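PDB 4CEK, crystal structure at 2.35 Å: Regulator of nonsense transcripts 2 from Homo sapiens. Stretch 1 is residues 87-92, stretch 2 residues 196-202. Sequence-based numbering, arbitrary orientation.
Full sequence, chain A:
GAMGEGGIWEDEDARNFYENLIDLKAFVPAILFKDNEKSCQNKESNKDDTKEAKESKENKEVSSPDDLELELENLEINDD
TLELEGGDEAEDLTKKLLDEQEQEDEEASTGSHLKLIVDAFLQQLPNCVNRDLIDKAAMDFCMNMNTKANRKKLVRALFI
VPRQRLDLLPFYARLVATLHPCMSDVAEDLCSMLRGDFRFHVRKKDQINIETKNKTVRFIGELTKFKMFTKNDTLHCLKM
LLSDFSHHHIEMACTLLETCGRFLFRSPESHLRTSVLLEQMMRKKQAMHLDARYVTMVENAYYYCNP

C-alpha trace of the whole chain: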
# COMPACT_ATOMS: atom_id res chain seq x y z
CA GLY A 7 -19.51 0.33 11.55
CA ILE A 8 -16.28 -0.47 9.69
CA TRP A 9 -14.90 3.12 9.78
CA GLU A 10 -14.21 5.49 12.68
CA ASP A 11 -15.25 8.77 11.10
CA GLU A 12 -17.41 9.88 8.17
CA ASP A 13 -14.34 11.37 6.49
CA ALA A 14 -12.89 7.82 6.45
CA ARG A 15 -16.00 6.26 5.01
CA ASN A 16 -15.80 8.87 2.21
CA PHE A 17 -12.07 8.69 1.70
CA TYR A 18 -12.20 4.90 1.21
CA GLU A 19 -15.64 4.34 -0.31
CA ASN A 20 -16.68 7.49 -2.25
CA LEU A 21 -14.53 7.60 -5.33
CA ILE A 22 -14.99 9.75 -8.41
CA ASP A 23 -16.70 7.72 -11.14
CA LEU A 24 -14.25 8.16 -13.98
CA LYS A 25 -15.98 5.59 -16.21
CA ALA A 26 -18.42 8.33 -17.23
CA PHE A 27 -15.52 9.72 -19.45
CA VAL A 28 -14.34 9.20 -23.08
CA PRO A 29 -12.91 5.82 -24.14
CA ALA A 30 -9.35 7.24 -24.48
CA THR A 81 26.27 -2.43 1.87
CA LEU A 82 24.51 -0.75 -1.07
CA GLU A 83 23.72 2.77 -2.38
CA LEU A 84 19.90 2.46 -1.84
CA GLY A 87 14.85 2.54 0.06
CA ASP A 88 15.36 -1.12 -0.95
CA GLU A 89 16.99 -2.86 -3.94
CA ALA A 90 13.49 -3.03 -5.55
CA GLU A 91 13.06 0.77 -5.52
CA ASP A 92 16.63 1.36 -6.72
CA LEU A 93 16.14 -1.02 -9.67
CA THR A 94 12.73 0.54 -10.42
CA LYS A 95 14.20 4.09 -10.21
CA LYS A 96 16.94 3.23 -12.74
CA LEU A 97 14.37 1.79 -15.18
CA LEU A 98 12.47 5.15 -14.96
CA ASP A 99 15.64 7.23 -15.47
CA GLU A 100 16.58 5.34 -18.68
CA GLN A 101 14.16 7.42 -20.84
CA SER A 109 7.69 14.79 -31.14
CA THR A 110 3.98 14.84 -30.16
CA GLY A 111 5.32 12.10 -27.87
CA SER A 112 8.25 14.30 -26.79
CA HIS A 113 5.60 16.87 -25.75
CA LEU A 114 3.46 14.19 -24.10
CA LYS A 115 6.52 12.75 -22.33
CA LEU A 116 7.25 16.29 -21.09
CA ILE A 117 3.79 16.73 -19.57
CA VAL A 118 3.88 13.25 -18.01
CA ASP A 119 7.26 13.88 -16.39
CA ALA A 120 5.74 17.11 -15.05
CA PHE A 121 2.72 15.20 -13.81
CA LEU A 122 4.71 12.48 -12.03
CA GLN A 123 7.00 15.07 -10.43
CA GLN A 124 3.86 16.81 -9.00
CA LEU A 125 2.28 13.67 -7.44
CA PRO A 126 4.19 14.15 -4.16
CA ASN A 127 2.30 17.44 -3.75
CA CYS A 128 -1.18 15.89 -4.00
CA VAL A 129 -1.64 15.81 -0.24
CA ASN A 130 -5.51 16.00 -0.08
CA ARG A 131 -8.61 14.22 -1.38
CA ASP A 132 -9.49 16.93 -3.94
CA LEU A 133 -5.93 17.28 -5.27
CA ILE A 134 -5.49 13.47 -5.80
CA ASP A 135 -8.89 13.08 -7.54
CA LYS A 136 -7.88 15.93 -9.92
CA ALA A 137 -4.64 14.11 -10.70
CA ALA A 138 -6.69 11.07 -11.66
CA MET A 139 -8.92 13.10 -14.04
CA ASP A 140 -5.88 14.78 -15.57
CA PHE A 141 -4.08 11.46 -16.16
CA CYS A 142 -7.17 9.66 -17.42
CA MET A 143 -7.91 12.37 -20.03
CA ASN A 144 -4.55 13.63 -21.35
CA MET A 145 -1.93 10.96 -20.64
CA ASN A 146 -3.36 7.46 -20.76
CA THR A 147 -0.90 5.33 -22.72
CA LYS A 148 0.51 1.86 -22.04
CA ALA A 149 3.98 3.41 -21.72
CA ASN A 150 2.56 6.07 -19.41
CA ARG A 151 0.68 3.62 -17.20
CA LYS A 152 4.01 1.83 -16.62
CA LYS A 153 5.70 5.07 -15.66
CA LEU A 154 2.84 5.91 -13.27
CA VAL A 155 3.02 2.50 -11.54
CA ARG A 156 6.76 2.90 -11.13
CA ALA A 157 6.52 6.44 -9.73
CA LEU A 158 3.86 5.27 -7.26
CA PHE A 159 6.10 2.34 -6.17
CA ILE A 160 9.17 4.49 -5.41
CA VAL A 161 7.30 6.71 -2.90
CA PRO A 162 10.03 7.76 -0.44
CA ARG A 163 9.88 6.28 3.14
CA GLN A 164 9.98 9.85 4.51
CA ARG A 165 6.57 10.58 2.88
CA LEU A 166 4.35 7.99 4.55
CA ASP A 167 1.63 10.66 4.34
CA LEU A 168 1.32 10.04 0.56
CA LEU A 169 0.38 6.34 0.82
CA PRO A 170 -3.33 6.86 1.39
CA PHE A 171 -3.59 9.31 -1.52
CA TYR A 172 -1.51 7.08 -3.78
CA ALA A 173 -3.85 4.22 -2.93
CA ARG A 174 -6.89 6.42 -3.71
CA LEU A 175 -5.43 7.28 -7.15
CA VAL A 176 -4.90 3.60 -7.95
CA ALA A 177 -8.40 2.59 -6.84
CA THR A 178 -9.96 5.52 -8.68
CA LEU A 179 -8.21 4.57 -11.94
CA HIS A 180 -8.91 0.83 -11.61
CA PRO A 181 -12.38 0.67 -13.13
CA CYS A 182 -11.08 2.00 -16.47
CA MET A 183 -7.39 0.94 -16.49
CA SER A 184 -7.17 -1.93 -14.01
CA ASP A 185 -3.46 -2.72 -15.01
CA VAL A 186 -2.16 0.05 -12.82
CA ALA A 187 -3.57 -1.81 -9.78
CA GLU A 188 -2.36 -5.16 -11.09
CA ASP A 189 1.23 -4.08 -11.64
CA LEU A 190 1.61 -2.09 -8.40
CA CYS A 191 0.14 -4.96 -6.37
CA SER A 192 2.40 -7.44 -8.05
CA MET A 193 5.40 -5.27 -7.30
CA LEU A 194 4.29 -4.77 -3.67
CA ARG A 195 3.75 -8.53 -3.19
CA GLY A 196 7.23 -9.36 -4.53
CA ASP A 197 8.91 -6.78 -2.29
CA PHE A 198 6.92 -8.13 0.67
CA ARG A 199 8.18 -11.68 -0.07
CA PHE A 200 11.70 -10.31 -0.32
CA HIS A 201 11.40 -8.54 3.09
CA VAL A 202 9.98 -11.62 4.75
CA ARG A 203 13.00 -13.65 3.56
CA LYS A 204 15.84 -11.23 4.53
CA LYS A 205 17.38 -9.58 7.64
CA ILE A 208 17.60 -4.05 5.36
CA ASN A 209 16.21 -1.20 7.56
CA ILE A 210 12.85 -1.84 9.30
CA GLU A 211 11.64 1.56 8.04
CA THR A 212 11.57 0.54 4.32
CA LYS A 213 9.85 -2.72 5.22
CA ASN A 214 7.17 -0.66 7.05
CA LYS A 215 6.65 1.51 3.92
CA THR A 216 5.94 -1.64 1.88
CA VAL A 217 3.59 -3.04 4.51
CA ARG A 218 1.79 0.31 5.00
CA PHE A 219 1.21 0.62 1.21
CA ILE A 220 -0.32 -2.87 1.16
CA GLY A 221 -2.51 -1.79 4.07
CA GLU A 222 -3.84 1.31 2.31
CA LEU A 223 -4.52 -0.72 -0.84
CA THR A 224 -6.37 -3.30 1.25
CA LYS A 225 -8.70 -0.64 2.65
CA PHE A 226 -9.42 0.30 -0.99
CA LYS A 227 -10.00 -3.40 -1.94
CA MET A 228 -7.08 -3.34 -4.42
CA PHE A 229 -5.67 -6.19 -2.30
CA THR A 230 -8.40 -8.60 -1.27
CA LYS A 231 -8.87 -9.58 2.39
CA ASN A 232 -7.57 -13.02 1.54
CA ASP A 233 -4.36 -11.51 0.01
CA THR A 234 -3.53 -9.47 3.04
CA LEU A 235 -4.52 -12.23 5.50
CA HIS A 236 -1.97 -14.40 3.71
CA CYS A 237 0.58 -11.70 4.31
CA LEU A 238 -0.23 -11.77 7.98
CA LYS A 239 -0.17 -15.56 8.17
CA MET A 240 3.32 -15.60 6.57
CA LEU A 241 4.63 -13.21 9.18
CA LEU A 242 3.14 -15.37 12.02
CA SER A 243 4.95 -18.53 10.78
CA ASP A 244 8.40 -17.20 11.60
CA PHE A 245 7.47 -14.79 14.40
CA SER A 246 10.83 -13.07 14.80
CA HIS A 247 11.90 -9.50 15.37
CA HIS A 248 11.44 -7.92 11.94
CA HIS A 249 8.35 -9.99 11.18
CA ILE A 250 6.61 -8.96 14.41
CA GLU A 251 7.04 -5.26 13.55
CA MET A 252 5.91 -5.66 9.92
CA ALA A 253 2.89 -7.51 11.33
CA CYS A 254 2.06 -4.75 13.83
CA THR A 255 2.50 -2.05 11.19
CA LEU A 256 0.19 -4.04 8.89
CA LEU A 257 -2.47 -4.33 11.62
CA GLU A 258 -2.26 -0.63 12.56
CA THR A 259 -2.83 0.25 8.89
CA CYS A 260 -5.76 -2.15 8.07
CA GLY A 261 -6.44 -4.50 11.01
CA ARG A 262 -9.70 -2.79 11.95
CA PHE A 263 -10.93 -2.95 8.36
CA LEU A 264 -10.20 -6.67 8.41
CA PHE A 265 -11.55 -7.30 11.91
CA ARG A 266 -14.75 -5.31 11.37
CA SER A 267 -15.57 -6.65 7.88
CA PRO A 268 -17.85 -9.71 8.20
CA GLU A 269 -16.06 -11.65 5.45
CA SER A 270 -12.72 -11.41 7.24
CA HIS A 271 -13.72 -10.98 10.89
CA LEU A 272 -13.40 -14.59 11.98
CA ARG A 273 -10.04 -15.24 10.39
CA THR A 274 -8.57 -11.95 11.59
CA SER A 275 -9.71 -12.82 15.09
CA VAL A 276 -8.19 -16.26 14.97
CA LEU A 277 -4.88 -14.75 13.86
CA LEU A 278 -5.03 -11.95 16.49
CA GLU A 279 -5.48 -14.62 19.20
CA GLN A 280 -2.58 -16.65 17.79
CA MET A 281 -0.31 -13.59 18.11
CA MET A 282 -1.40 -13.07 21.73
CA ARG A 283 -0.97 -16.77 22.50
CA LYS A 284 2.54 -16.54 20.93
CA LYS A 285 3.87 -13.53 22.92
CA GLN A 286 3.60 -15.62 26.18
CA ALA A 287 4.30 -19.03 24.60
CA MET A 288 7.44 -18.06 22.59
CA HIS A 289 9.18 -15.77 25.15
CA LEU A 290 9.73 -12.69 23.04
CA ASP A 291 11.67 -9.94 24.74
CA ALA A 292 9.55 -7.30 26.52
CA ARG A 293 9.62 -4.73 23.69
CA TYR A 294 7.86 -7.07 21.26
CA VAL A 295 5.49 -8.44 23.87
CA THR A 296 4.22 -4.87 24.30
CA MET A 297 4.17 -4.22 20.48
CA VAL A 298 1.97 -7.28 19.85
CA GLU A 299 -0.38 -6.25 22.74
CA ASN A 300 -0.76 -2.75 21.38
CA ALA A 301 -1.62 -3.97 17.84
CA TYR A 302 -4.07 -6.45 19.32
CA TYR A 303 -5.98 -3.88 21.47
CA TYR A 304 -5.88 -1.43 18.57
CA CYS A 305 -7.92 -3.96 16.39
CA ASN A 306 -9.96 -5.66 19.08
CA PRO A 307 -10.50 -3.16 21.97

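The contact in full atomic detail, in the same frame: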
# COMPACT_ATOMS: atom_id res chain seq x y z
N GLY A 87 15.84 3.59 0.25
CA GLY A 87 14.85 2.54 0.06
C GLY A 87 15.48 1.15 0.02
O GLY A 87 16.51 0.92 0.66
N ASP A 88 14.84 0.24 -0.72
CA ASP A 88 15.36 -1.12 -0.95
C ASP A 88 15.93 -1.29 -2.36
O ASP A 88 15.86 -0.37 -3.19
CB ASP A 88 14.28 -2.20 -0.68
CG ASP A 88 12.89 -1.80 -1.19
OD1 ASP A 88 12.76 -1.14 -2.23
OD2 ASP A 88 11.89 -2.16 -0.52
N GLU A 89 16.51 -2.46 -2.61
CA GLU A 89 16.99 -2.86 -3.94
C GLU A 89 15.88 -2.72 -5.00
O GLU A 89 16.15 -2.28 -6.11
CB GLU A 89 17.49 -4.31 -3.93
CG GLU A 89 18.75 -4.56 -3.11
CD GLU A 89 18.50 -5.10 -1.70
OE1 GLU A 89 17.66 -4.53 -0.95
OE2 GLU A 89 19.17 -6.09 -1.33
N ALA A 90 14.65 -3.06 -4.63
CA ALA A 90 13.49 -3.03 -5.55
C ALA A 90 13.22 -1.61 -6.07
O ALA A 90 13.05 -1.42 -7.26
CB ALA A 90 12.25 -3.59 -4.86
N GLU A 91 13.21 -0.64 -5.16
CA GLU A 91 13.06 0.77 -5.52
C GLU A 91 14.24 1.35 -6.29
O GLU A 91 14.04 2.20 -7.13
CB GLU A 91 12.81 1.63 -4.27
CG GLU A 91 11.42 1.42 -3.69
CD GLU A 91 11.32 1.81 -2.23
OE1 GLU A 91 11.83 2.89 -1.83
OE2 GLU A 91 10.72 1.01 -1.49
N ASP A 92 15.46 0.91 -5.97
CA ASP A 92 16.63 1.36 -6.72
C ASP A 92 16.57 0.88 -8.18
O ASP A 92 16.76 1.67 -9.11
CB ASP A 92 17.93 0.84 -6.09
CG ASP A 92 19.19 1.36 -6.81
OD1 ASP A 92 19.60 2.53 -6.58
OD2 ASP A 92 19.75 0.60 -7.63
N GLY A 196 5.86 -8.86 -4.36
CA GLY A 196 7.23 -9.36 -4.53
C GLY A 196 8.20 -8.74 -3.54
O GLY A 196 9.03 -9.43 -2.96
N ASP A 197 8.04 -7.46 -3.27
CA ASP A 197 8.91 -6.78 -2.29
C ASP A 197 8.60 -7.27 -0.87
O ASP A 197 9.52 -7.51 -0.06
CB ASP A 197 8.71 -5.29 -2.42
CG ASP A 197 9.89 -4.50 -1.98
OD1 ASP A 197 10.98 -5.06 -1.84
OD2 ASP A 197 9.71 -3.32 -1.72
N PHE A 198 7.31 -7.54 -0.59
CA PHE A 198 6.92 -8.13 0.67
C PHE A 198 7.61 -9.47 0.89
O PHE A 198 8.24 -9.67 1.93
CB PHE A 198 5.41 -8.29 0.75
CG PHE A 198 4.93 -8.90 2.05
CD1 PHE A 198 4.80 -8.13 3.19
CD2 PHE A 198 4.66 -10.24 2.14
CE1 PHE A 198 4.34 -8.68 4.38
CE2 PHE A 198 4.23 -10.82 3.33
CZ PHE A 198 4.06 -10.02 4.45
N ARG A 199 7.52 -10.35 -0.10
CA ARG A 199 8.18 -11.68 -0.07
C ARG A 199 9.66 -11.53 0.21
O ARG A 199 10.21 -12.19 1.08
CB ARG A 199 8.04 -12.35 -1.41
CG ARG A 199 7.39 -13.71 -1.43
CD ARG A 199 7.16 -14.15 -2.89
NE ARG A 199 5.81 -13.84 -3.32
CZ ARG A 199 5.45 -13.19 -4.42
NH1 ARG A 199 6.32 -12.79 -5.32
NH2 ARG A 199 4.15 -12.99 -4.63
N PHE A 200 10.29 -10.64 -0.53
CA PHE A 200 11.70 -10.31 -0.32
C PHE A 200 12.01 -9.89 1.13
O PHE A 200 12.91 -10.47 1.75
CB PHE A 200 12.08 -9.21 -1.33
CG PHE A 200 13.50 -8.79 -1.25
CD1 PHE A 200 14.50 -9.63 -1.73
CD2 PHE A 200 13.85 -7.55 -0.70
CE1 PHE A 200 15.84 -9.24 -1.65
CE2 PHE A 200 15.18 -7.16 -0.61
CZ PHE A 200 16.17 -8.00 -1.09
N HIS A 201 11.24 -8.95 1.68
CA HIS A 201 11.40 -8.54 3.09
C HIS A 201 11.19 -9.62 4.10
O HIS A 201 11.85 -9.63 5.14
CB HIS A 201 10.46 -7.40 3.45
CG HIS A 201 10.74 -6.11 2.72
ND1 HIS A 201 11.98 -5.68 2.47
CD2 HIS A 201 9.88 -5.15 2.19
CE1 HIS A 201 11.93 -4.51 1.82
NE2 HIS A 201 10.65 -4.19 1.64
N VAL A 202 10.24 -10.52 3.85
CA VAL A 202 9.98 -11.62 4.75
C VAL A 202 11.12 -12.62 4.75
O VAL A 202 11.31 -13.33 5.73
CB VAL A 202 8.69 -12.37 4.39
CG1 VAL A 202 8.59 -13.68 5.14
CG2 VAL A 202 7.48 -11.49 4.65

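The contact joins the start of one helix, residues 89-92 with Asp88 just before it, to the side of a second helix that runs through residues 196-202. It is small, burying 213 Å² over both sides, and the backbones approach most closely at Ala90 and Asp197, whose CA atoms lie 6.8 Å apart.

Acidic groups dominate the polar part. Asp88 and Asp197, both buried, point their CA-to-CB bonds toward the opposing stretch, and their carboxylates meet with Asp88 OD2 2.7 Å from Asp197 OD2. Two oxygens at this distance would repel each other if both groups were fully charged, so one of the acids probably holds a proton and donates it; the coordinates do not say which. The second oxygen of Asp197 is also near, with Asp88 OD2 3.3 Å from Asp197 OD1, but this pair is not hydrogen-bonded. Glu91 adds a further acidic group at the margin, with Glu91 OE2 4.5 Å from Asp197 OD2.

His201 lies one helical turn beyond Asp197, and the two are linked along the backbone by a hydrogen bond from His201 N to Asp197 O of 2.8 Å. The CA-to-CB bond of His201 points sideways, yet with chi1 in the m well the imidazole reaches the acidic cluster, placing His201 NE2 3.2 Å from Asp88 OD2. That oxygen lies at the ring edge, near the ring plane, and so faces the nitrogen rather than the ring face.

Within the first stretch, Asp88 also caps its helix. Asp88 OD1 accepts a hydrogen bond from Glu91 N at 3.0 Å, with an N-H...acceptor angle of 158°, satisfying an amide that has no backbone acceptor in the first turn. The two carboxylate oxygens thus face different surroundings: OD1 is turned to its own helix, while OD2 approaches Asp197 and His201. The backbone hydrogen bond from Asp92 N to Asp88 O, 3.1 Å long, closes the first turn.

The remaining contacts bring carbon against carboxylate oxygen. Ala90 directs its methyl group toward the second helix, where Ala90 CB packs 3.6 Å from Asp197 OD1. Glu89 starts from a sideways CA-to-CB bond, but its end comes nearer and reaches the second helix, with Glu89 OE2 3.6 Å from Phe200 CZ. The oxygen sits at the edge of the phenyl ring, near its plane, where the slightly positive ring hydrogens offer a mild electrostatic match. The other carboxylate oxygen, Glu89 OE1, is buried by the contact without a polar partner in the model.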